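Local coordinates for protein predicted sugar phosphatases of the HAD superfamily (PDB 2HX1) that probably removes phosphate from sugars or related small metabolites, as a magnesium-binding hydrolase of the HAD superfamily, at residues 103-106 / 107-110; 124-127 / 128-131; 143-146 / 147-150; 153-156 / 157-160. All coordinates share one frame; numbering follows the deposited sequence. Where two conformers were deposited one is given.

Contact 1 of 4, residues 103-106 / 107-110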
# COMPACT_ATOMS: atom_id res chain seq x y z
N LEU A 103 3.79 24.51 4.51
CA LEU A 103 2.36 24.41 4.48
C LEU A 103 1.85 24.57 5.91
O LEU A 103 2.13 23.74 6.78
CB LEU A 103 1.90 23.08 3.85
CG LEU A 103 2.03 22.91 2.34
CD1 LEU A 103 1.40 21.60 1.90
CD2 LEU A 103 1.43 24.11 1.54
N GLY A 104 1.14 25.66 6.16
CA GLY A 104 0.67 25.98 7.51
C GLY A 104 0.32 27.44 7.65
O GLY A 104 0.07 28.11 6.64
N THR A 105 0.31 27.92 8.90
CA THR A 105 0.08 29.32 9.24
C THR A 105 1.41 30.01 9.55
O THR A 105 2.40 29.37 9.92
CB THR A 105 -0.82 29.47 10.51
OG1 THR A 105 -0.30 28.66 11.58
CG2 THR A 105 -2.28 29.08 10.23
N ALA A 106 1.41 31.33 9.42
CA ALA A 106 2.59 32.12 9.77
C ALA A 106 3.02 31.83 11.20
O ALA A 106 4.21 31.67 11.46
CB ALA A 106 2.32 33.63 9.56
N ASN A 107 2.07 31.73 12.13
CA ASN A 107 2.37 31.44 13.53
C ASN A 107 3.03 30.04 13.68
O ASN A 107 3.96 29.87 14.45
CB ASN A 107 1.11 31.57 14.39
CG ASN A 107 0.56 33.02 14.44
OD1 ASN A 107 1.23 34.00 14.05
ND2 ASN A 107 -0.68 33.15 14.95
N SER A 108 2.56 29.05 12.92
CA SER A 108 3.22 27.72 12.94
C SER A 108 4.66 27.78 12.44
O SER A 108 5.50 27.02 12.90
CB SER A 108 2.41 26.67 12.15
OG SER A 108 2.44 26.86 10.73
N ALA A 109 4.95 28.71 11.53
CA ALA A 109 6.27 28.85 10.93
C ALA A 109 7.27 29.64 11.78
O ALA A 109 8.47 29.50 11.59
CB ALA A 109 6.13 29.51 9.59
N ASN A 110 6.77 30.45 12.71
CA ASN A 110 7.61 31.38 13.51
C ASN A 110 8.72 30.71 14.33
O ASN A 110 9.87 31.17 14.35
CB ASN A 110 6.71 32.22 14.44
CG ASN A 110 6.13 33.47 13.74
OD1 ASN A 110 6.60 33.92 12.68
ND2 ASN A 110 5.10 34.06 14.37

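Contact 2 of 4, residues 124-127 / 128-131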
# COMPACT_ATOMS: atom_id res chain seq x y z
N ALA A 124 3.89 31.39 -1.89
CA ALA A 124 4.81 32.46 -2.32
C ALA A 124 6.00 31.95 -3.11
O ALA A 124 6.99 32.69 -3.29
CB ALA A 124 5.29 33.28 -1.12
N ILE A 125 5.92 30.69 -3.57
CA ILE A 125 6.99 30.11 -4.35
C ILE A 125 6.58 30.09 -5.80
O ILE A 125 5.45 29.71 -6.13
CB ILE A 125 7.32 28.66 -3.94
CG1 ILE A 125 7.71 28.60 -2.47
CG2 ILE A 125 8.46 28.10 -4.85
CD1 ILE A 125 8.93 29.40 -2.11
N ASP A 126 7.50 30.52 -6.67
CA ASP A 126 7.28 30.53 -8.10
C ASP A 126 8.63 30.39 -8.80
O ASP A 126 9.67 30.26 -8.15
CB ASP A 126 6.64 31.86 -8.52
CG ASP A 126 7.47 33.09 -8.12
OD1 ASP A 126 8.73 33.02 -8.09
OD2 ASP A 126 6.87 34.15 -7.81
N ASP A 127 8.60 30.46 -10.13
CA ASP A 127 9.83 30.36 -10.91
C ASP A 127 10.88 31.40 -10.51
O ASP A 127 12.08 31.21 -10.67
CB ASP A 127 9.47 30.46 -12.40
CG ASP A 127 8.72 29.24 -12.90
OD1 ASP A 127 9.06 28.10 -12.47
OD2 ASP A 127 7.78 29.41 -13.71
N SER A 128 10.44 32.50 -9.95
CA SER A 128 11.37 33.56 -9.56
C SER A 128 12.22 33.19 -8.35
O SER A 128 13.30 33.72 -8.21
CB SER A 128 10.66 34.89 -9.27
OG SER A 128 10.41 35.07 -7.86
N ASN A 129 11.73 32.29 -7.48
CA ASN A 129 12.50 31.89 -6.27
C ASN A 129 12.63 30.37 -6.01
O ASN A 129 13.29 29.96 -5.03
CB ASN A 129 11.95 32.60 -5.00
CG ASN A 129 10.48 32.30 -4.75
OD1 ASN A 129 9.92 31.39 -5.36
ND2 ASN A 129 9.84 33.07 -3.84
N ILE A 130 12.04 29.54 -6.86
CA ILE A 130 12.04 28.11 -6.61
C ILE A 130 13.45 27.56 -6.51
O ILE A 130 13.71 26.62 -5.78
CB ILE A 130 11.22 27.35 -7.67
CG1 ILE A 130 10.94 25.92 -7.21
CG2 ILE A 130 11.94 27.33 -9.04
CD1 ILE A 130 9.97 25.16 -8.09
N GLY A 131 14.40 28.17 -7.22
CA GLY A 131 15.77 27.65 -7.24
C GLY A 131 16.49 27.82 -5.92
O GLY A 131 17.59 27.27 -5.70
O HOH W 1 14.58 30.54 -8.70

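Contact 3 of 4, residues 143-146 / 147-150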
# COMPACT_ATOMS: atom_id res chain seq x y z
N GLY A 143 -4.35 27.40 6.98
CA GLY A 143 -3.53 28.56 6.66
C GLY A 143 -3.22 28.70 5.20
O GLY A 143 -2.53 29.64 4.80
N PHE A 144 -3.72 27.78 4.38
CA PHE A 144 -3.46 27.83 2.96
C PHE A 144 -4.59 27.22 2.14
O PHE A 144 -5.41 26.45 2.66
CB PHE A 144 -2.13 27.12 2.64
CG PHE A 144 -2.11 25.66 3.00
CD1 PHE A 144 -1.80 25.27 4.30
CD2 PHE A 144 -2.37 24.70 2.02
CE1 PHE A 144 -1.81 23.91 4.65
CE2 PHE A 144 -2.36 23.36 2.33
CZ PHE A 144 -2.09 22.94 3.66
N ASN A 145 -4.63 27.60 0.86
CA ASN A 145 -5.63 27.09 -0.08
C ASN A 145 -5.15 25.77 -0.59
O ASN A 145 -4.12 25.71 -1.27
CB ASN A 145 -5.89 28.04 -1.27
CG ASN A 145 -6.95 27.50 -2.24
OD1 ASN A 145 -6.84 26.37 -2.77
ND2 ASN A 145 -7.99 28.31 -2.51
N TRP A 146 -5.89 24.71 -0.28
CA TRP A 146 -5.46 23.35 -0.59
C TRP A 146 -5.40 23.06 -2.08
O TRP A 146 -4.53 22.37 -2.53
CB TRP A 146 -6.38 22.31 0.07
CG TRP A 146 -6.11 22.00 1.53
CD1 TRP A 146 -5.46 22.78 2.44
CD2 TRP A 146 -6.56 20.85 2.25
NE1 TRP A 146 -5.46 22.18 3.68
CE2 TRP A 146 -6.12 20.99 3.58
CE3 TRP A 146 -7.27 19.71 1.89
CZ2 TRP A 146 -6.38 20.02 4.56
CZ3 TRP A 146 -7.53 18.76 2.86
CH2 TRP A 146 -7.07 18.91 4.17
N PHE A 147 -6.37 23.55 -2.84
CA PHE A 147 -6.39 23.31 -4.28
C PHE A 147 -5.16 23.90 -4.92
O PHE A 147 -4.46 23.21 -5.72
CB PHE A 147 -7.65 23.89 -4.91
CG PHE A 147 -7.65 23.91 -6.42
CD1 PHE A 147 -7.84 22.75 -7.15
CD2 PHE A 147 -7.52 25.12 -7.12
CE1 PHE A 147 -7.89 22.78 -8.56
CE2 PHE A 147 -7.56 25.16 -8.52
CZ PHE A 147 -7.77 23.99 -9.24
N HIS A 148 -4.87 25.15 -4.55
CA HIS A 148 -3.69 25.84 -5.05
C HIS A 148 -2.38 25.22 -4.60
O HIS A 148 -1.51 24.87 -5.39
CB HIS A 148 -3.73 27.32 -4.64
CG HIS A 148 -4.80 28.11 -5.33
ND1 HIS A 148 -5.30 29.29 -4.83
CD2 HIS A 148 -5.48 27.87 -6.48
CE1 HIS A 148 -6.24 29.75 -5.64
NE2 HIS A 148 -6.38 28.89 -6.64
N ASP A 149 -2.27 25.01 -3.30
CA ASP A 149 -0.96 24.71 -2.69
C ASP A 149 -0.61 23.25 -2.54
O ASP A 149 0.57 22.93 -2.45
CB ASP A 149 -0.84 25.47 -1.38
CG ASP A 149 -0.86 26.98 -1.61
OD1 ASP A 149 -0.72 27.37 -2.80
OD2 ASP A 149 -0.99 27.75 -0.64
N LEU A 150 -1.59 22.36 -2.54
CA LEU A 150 -1.28 20.93 -2.68
C LEU A 150 -0.75 20.61 -4.07
O LEU A 150 0.21 19.84 -4.23
CB LEU A 150 -2.50 20.05 -2.39
CG LEU A 150 -2.92 20.19 -0.92
CD1 LEU A 150 -4.05 19.28 -0.61
CD2 LEU A 150 -1.73 19.97 0.05
O HOH W 2 -2.81 29.50 -0.36

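Contact 4 of 4, residues 153-156 / 157-160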
# COMPACT_ATOMS: atom_id res chain seq x y z
N THR A 153 2.71 22.02 -4.19
CA THR A 153 3.65 21.16 -3.44
C THR A 153 4.04 19.93 -4.25
O THR A 153 5.22 19.54 -4.31
CB THR A 153 3.06 20.73 -2.10
OG1 THR A 153 2.80 21.90 -1.33
CG2 THR A 153 4.01 19.81 -1.31
N VAL A 154 3.07 19.33 -4.93
CA VAL A 154 3.38 18.24 -5.84
C VAL A 154 4.43 18.70 -6.85
O VAL A 154 5.46 18.04 -7.03
CB VAL A 154 2.10 17.64 -6.52
CG1 VAL A 154 2.43 16.78 -7.76
CG2 VAL A 154 1.33 16.82 -5.52
N ASN A 155 4.20 19.85 -7.49
CA ASN A 155 5.12 20.33 -8.49
C ASN A 155 6.49 20.77 -7.92
O ASN A 155 7.52 20.56 -8.56
CB ASN A 155 4.49 21.44 -9.28
CG ASN A 155 3.41 20.93 -10.21
OD1 ASN A 155 3.68 20.07 -11.07
ND2 ASN A 155 2.18 21.41 -10.03
N LEU A 156 6.47 21.35 -6.71
CA LEU A 156 7.70 21.76 -6.05
C LEU A 156 8.62 20.57 -5.84
O LEU A 156 9.83 20.66 -6.08
CB LEU A 156 7.38 22.37 -4.69
CG LEU A 156 8.58 22.75 -3.82
CD1 LEU A 156 9.50 23.77 -4.54
CD2 LEU A 156 8.03 23.30 -2.51
N LEU A 157 8.03 19.47 -5.39
CA LEU A 157 8.79 18.26 -5.08
C LEU A 157 9.20 17.47 -6.33
O LEU A 157 10.15 16.69 -6.29
CB LEU A 157 7.96 17.37 -4.14
CG LEU A 157 7.76 17.94 -2.73
CD1 LEU A 157 6.88 16.99 -1.92
CD2 LEU A 157 9.12 18.24 -2.05
N ARG A 158 8.43 17.60 -7.40
CA ARG A 158 8.82 17.07 -8.70
C ARG A 158 10.01 17.85 -9.26
O ARG A 158 10.80 17.30 -10.01
CB ARG A 158 7.67 17.16 -9.69
CG ARG A 158 6.54 16.11 -9.45
CD ARG A 158 5.30 16.29 -10.35
NE ARG A 158 5.64 16.09 -11.77
CZ ARG A 158 5.90 17.06 -12.64
NH1 ARG A 158 5.84 18.36 -12.28
NH2 ARG A 158 6.24 16.74 -13.89
N LYS A 159 10.13 19.14 -8.90
CA LYS A 159 11.15 20.01 -9.48
C LYS A 159 12.36 20.23 -8.61
O LYS A 159 13.41 20.63 -9.12
CB LYS A 159 10.57 21.38 -9.81
CG LYS A 159 9.51 21.39 -10.90
CD LYS A 159 8.82 22.73 -10.90
CE LYS A 159 7.94 22.93 -12.10
NZ LYS A 159 7.15 24.20 -11.96
N ARG A 160 12.23 20.03 -7.30
CA ARG A 160 13.35 20.32 -6.39
C ARG A 160 13.76 19.07 -5.61
O ARG A 160 12.92 18.40 -5.00
CB ARG A 160 13.02 21.48 -5.44
CG ARG A 160 12.88 22.83 -6.16
CD ARG A 160 14.21 23.39 -6.63
NE ARG A 160 15.06 23.76 -5.50
CZ ARG A 160 16.39 23.77 -5.52
NH1 ARG A 160 17.04 23.45 -6.62
NH2 ARG A 160 17.08 24.10 -4.44

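Contact 1 of 4, residues 103-106 / 107-110
Thr105 caps helix 106-110 and faces Ser108, while Ala106 opens the first turn. Thr105 is the N-cap. Its hydroxyl OG1 accepts from Ser108 N at 3.2 Å, with an N-H...O angle of 152°. The side chain can reach that amide because OG1 lies between the backbone N and the carbonyl carbon (chi1 51°), which points it forward at the amide of Ser108.

Ser108 answers in the other direction. Its OG donates to Thr105 O at a short 2.6 Å, in the carbonyl plane and on a lone pair. The same oxygen also takes the backbone bond from Ala109 N at 3.1 Å. Two donors therefore grip Thr105 O, and the cap residue is held through both its hydroxyl and its carbonyl.

Ala106 joins in through its backbone. Its O receives weak bonds from Ala109 N and Asn110 N, both at 3.1 Å. Gly104 CA lies 3.8 Å from Ser108 OG, and a side chain on this glycine would run into that hydroxyl.

The turn follows directly on strand 98-103. Ser108 also touches Leu139 and Asp140, in the loop after the neighbouring strand 133-138. On the strand side, Leu103 packs under helix 146-159 against Asp149, Leu150 and Thr153.

Contact 2 of 4, residues 124-127 / 128-131
Asp126 O receives two backbone bonds from the following turn. Asn129 N gives a bond of 3.0 Å from well above the carbonyl plane. Ile130 N gives one of 2.8 Å, nearly along the C=O axis. Asp127 and Ser128, at the corner, have backbone angles close to those of a type I beta turn. A water joins the turn to the residues after it, donating to Asp127 O and accepting from Gly131 N.

Among the side chains, Asn129 does the most. A chi1 of 58° folds its CG over its own backbone and turns the amide back to the chain before the turn. ND2 donates to Ala124 O at 2.9 Å; the bond is almost straight (177°) and lies in the amide plane. OD1 accepts from Asp126 N, also at 2.9 Å, with this donor tilted from the carbonyl plane. The amide thus clasps the backbone on both sides of Ile125, and two bonds fix its rotation.

The Asp126 carboxylate turns to the corner of the turn. OD1 takes Ser128 OG at 2.7 Å on its syn lone pair. It also accepts weak bonds from Ser128 N and Asn129 N. Ile125 CG2 meets Ile130 CB at 4.0 Å, while Ile125 crosses the Asn129 side chain at about a right angle. Ile130 carries on to Leu156 and Lys159 of helix 146-159.

The bond from Ser128 N to Asp126 OD1 makes a weak Asx turn. It is laid over a beta turn in the surface connection between strands 117-121 and 133-138.

Contact 3 of 4, residues 143-146 / 147-150
Asn145 reaches forward to His148 with its CG anti to the backbone N (chi1 -180°), which carries the amide over the first turn of helix 146-159. The first torsion of Phe144 lays its ring across the start of the helix, passing Asp149 in the opposite direction and meeting Leu150 at its edge.

Asn145 is the N-cap. OD1 accepts from His148 N at 2.9 Å in a nearly straight bond (173°), the donor standing above the carbonyl plane. The amide also stacks on the imidazole, their planes 19° apart, with ND2 over one ring face. Asn145 O takes Asp149 N at 2.8 Å. A water accepts from Asn145 N and donates to Asp149 OD2.

The two methyls of Leu150 divide between two aromatic residues. CD2 meets the edge of the Phe144 ring at CE2, 4.1 Å away. CD1 lies 3.9 Å from Trp146 CB, and the two side chains run together. Cut back to alanine, Leu150 would lose both methyls, and the Phe144 edge and the indole base would probably be left with a gap. Trp146 NE1 bonds to Asp141 O. The indole also meets Phe147 of the second subunit edge-to-face.

Polar capping ties down the helix start, and aromatic and aliphatic groups pack on the core and the second subunit. The N-terminal end of the helix, with Asp149 in its first turns, would probably favour its negative charge.

Contact 4 of 4, residues 153-156 / 157-160
Arg158 lies back along the helix over Val154 and Asn155. Its CB is 3.6 Å from Val154 O, the oxygen that accepts from Arg158 N at 3.0 Å. CG comes closer to that oxygen, at 3.3 Å. CD passes obliquely across Val154 and rests 3.9 Å from its CG1. The chain then bends at chi3 (64°), and the guanidinium turns beside the Asn155 amide. NH1 lies 3.0 Å from Asn155 OD1, the two planes at right angles. The stronger partners of both groups are on the second subunit: NH1 bonds Thr178 O, and OD1 accepts from Val180 N. A leucine in place of Arg158 would probably leave Thr178 O of the second subunit without this donor and Asn155 OD1 without its charged neighbour. Lys159 adds a salt bridge to Asp179 of the second subunit.

Leu156 CD1 meets Arg160 CG at 3.9 Å. Leu157 CD1 meets Thr153 CG2 at 4.1 Å, side by side.

Helix 146-159 links strands 133-138 and 164-167 in a beta-alpha-beta crossover. Thr153 and Leu157 pack on Leu136 of the first strand and on helix 184-195, while Leu156 rests on Ala101 of strand 98-103.

How the contacts relate
All four contacts belong to the region of the five-stranded parallel sheet, which probably forms the cap domain; the magnesium site lies in the other part of the chain. Contacts 1 and 3 are both helix starts, capped by a threonine hydroxyl and an asparagine amide. They touch through Leu103 and Phe144. Contacts 3 and 4 share helix 146-159 and both reach the second subunit, one with aromatic rings, the other with charged and amide groups. Contact 4 is the buried one. Contact 2 lies at the surface and is mostly polar, but Ile130 joins it to contact 4 by packing on Leu156. Contacts 1 and 3 are partly buried.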